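Local coordinates for probable acetyltransferase (Bacillus subtilis, PDB 1NSL), which is a putative GNAT-family N-acetyltransferase that may acetylate the N-termini of ribosomal proteins and assembles as a homohexamer or homodimer, at the interface of chains A and B. Coordinates in Å, arbitrary orientation; residue numbers count along the deposited sequence, not the author numbering. Chains: chain A/B, Probable acetyltransferase.

The interface of chains A and B. Residues chain A 92, 129, 176, 178; chain B 159, 167.
OD2 of the B:Asp159 carboxylate takes a hydrogen bond from an amide of chain A, with a guanidinium farther off. The amide nitrogen ND2 of A:Asn129 donates to OD2 over 2.6 Å, in a nearly straight bond of 162° at the hydrogen. OD2 accepts through its anti lone pair, the one turned away from OD1, and lies close to the amide plane. Although the two side chains meet at about a right angle, their flat ends are almost coplanar. With CG anti to the backbone N (chi1 172°), the amide of A:Asn129 points across the boundary at the carboxylate. A:Arg178 approaches the same carboxylate with NH1, in a long salt bridge of 3.9 Å to OD2; OD1 lies in the guanidinium plane, at its edge, while the carboxylate itself is turned well out of that plane. This positive charge would be expected to favour the ionised carboxylate. Methyl CD1 of A:Leu176 lies over one face of the B:Asp159 carboxylate, 3.5 Å from CG, with the B:His167 ring on the other face. B:His167 closes in on the amide tip to tip, its ring carbon CE1 3.4 Å from CG of A:Asn129 and the two planes only 20° apart. One face of the same imidazole carries OD2 of B:Asp159, 3.6 Å above its plane and offset toward the rim, which may help to hold the carboxylate in place. An alanine in place of A:Asn129 would probably leave OD2 of B:Asp159 without its hydrogen-bond donor and open a gap beside the B:His167 ring. The site is a small polar patch of the two-fold interface between copies of a protein that forms homodimers and homohexamers, and the symmetry repeats it with the chains exchanged. In the fold, A:Asn129 lies in the loop just before strand 130-136, while A:Leu176 ends strand 166-176 and A:Arg178 follows in the 3-10 helix 177-179. Opposite them, B:Asp159 occupies the turn between strands 152-157 and 160-163, and B:His167 lies near the start of strand 166-176.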
loop_
_atom_site.group_PDB
_atom_site.type_symbol
_atom_site.label_atom_id
_atom_site.label_comp_id
_atom_site.label_asym_id
_atom_site.label_seq_id
_atom_site.Cartn_x
_atom_site.Cartn_y
_atom_site.Cartn_z
ATOM N N ASN A 92 -8.766 -9.215 24.906
ATOM C CA ASN A 92 -8.815 -9.176 26.368
ATOM C C ASN A 92 -9.556 -7.923 26.932
ATOM O O ASN A 92 -9.624 -7.651 28.150
ATOM C CB ASN A 92 -7.397 -9.352 26.932
ATOM C CG ASN A 92 -6.791 -10.655 26.520
ATOM O OD1 ASN A 92 -7.270 -11.710 26.957
ATOM N ND2 ASN A 92 -5.802 -10.627 25.634
ATOM N N ASN A 129 -12.831 -3.683 29.793
ATOM C CA ASN A 129 -13.008 -4.091 31.158
ATOM C C ASN A 129 -11.876 -3.591 32.001
ATOM O O ASN A 129 -12.029 -3.414 33.212
ATOM C CB ASN A 129 -12.958 -5.603 31.232
ATOM C CG ASN A 129 -12.940 -6.127 32.672
ATOM O OD1 ASN A 129 -13.916 -5.981 33.423
ATOM N ND2 ASN A 129 -11.839 -6.732 33.060
ATOM N N LEU A 176 -10.459 -1.770 37.122
ATOM C CA LEU A 176 -11.457 -2.622 36.462
ATOM C C LEU A 176 -12.701 -1.803 36.215
ATOM O O LEU A 176 -12.960 -0.880 36.957
ATOM C CB LEU A 176 -11.790 -3.837 37.304
ATOM C CG LEU A 176 -10.508 -4.608 37.326
ATOM C CD1 LEU A 176 -10.609 -6.089 37.780
ATOM C CD2 LEU A 176 -10.024 -4.481 35.921
ATOM N N ARG A 178 -15.629 -2.482 36.879
ATOM C CA ARG A 178 -16.535 -2.573 38.025
ATOM C C ARG A 178 -16.044 -1.741 39.214
ATOM O O ARG A 178 -16.841 -1.312 40.046
ATOM C CB ARG A 178 -16.758 -4.032 38.448
ATOM C CG ARG A 178 -15.614 -4.558 39.313
ATOM C CD ARG A 178 -15.280 -6.029 39.170
ATOM N NE ARG A 178 -14.459 -6.483 40.288
ATOM C CZ ARG A 178 -13.420 -7.301 40.156
ATOM N NH1 ARG A 178 -13.089 -7.763 38.946
ATOM N NH2 ARG A 178 -12.723 -7.672 41.234
ATOM N N ASP B 159 -7.388 -9.363 35.642
ATOM C CA ASP B 159 -8.362 -9.504 34.542
ATOM C C ASP B 159 -7.683 -9.346 33.187
ATOM O O ASP B 159 -8.282 -8.804 32.252
ATOM C CB ASP B 159 -9.420 -8.400 34.615
ATOM C CG ASP B 159 -10.636 -8.744 35.475
ATOM O OD1 ASP B 159 -10.597 -9.598 36.417
ATOM O OD2 ASP B 159 -11.695 -8.127 35.276
ATOM N N HIS B 167 -13.013 -13.915 33.083
ATOM C CA HIS B 167 -11.909 -13.061 33.420
ATOM C C HIS B 167 -10.896 -13.838 34.250
ATOM O O HIS B 167 -11.267 -14.389 35.284
ATOM C CB HIS B 167 -12.444 -11.971 34.338
ATOM C CG HIS B 167 -13.315 -10.958 33.663
ATOM N ND1 HIS B 167 -12.897 -10.213 32.568
ATOM C CD2 HIS B 167 -14.559 -10.512 33.979
ATOM C CE1 HIS B 167 -13.867 -9.380 32.222
ATOM N NE2 HIS B 167 -14.887 -9.548 33.057
#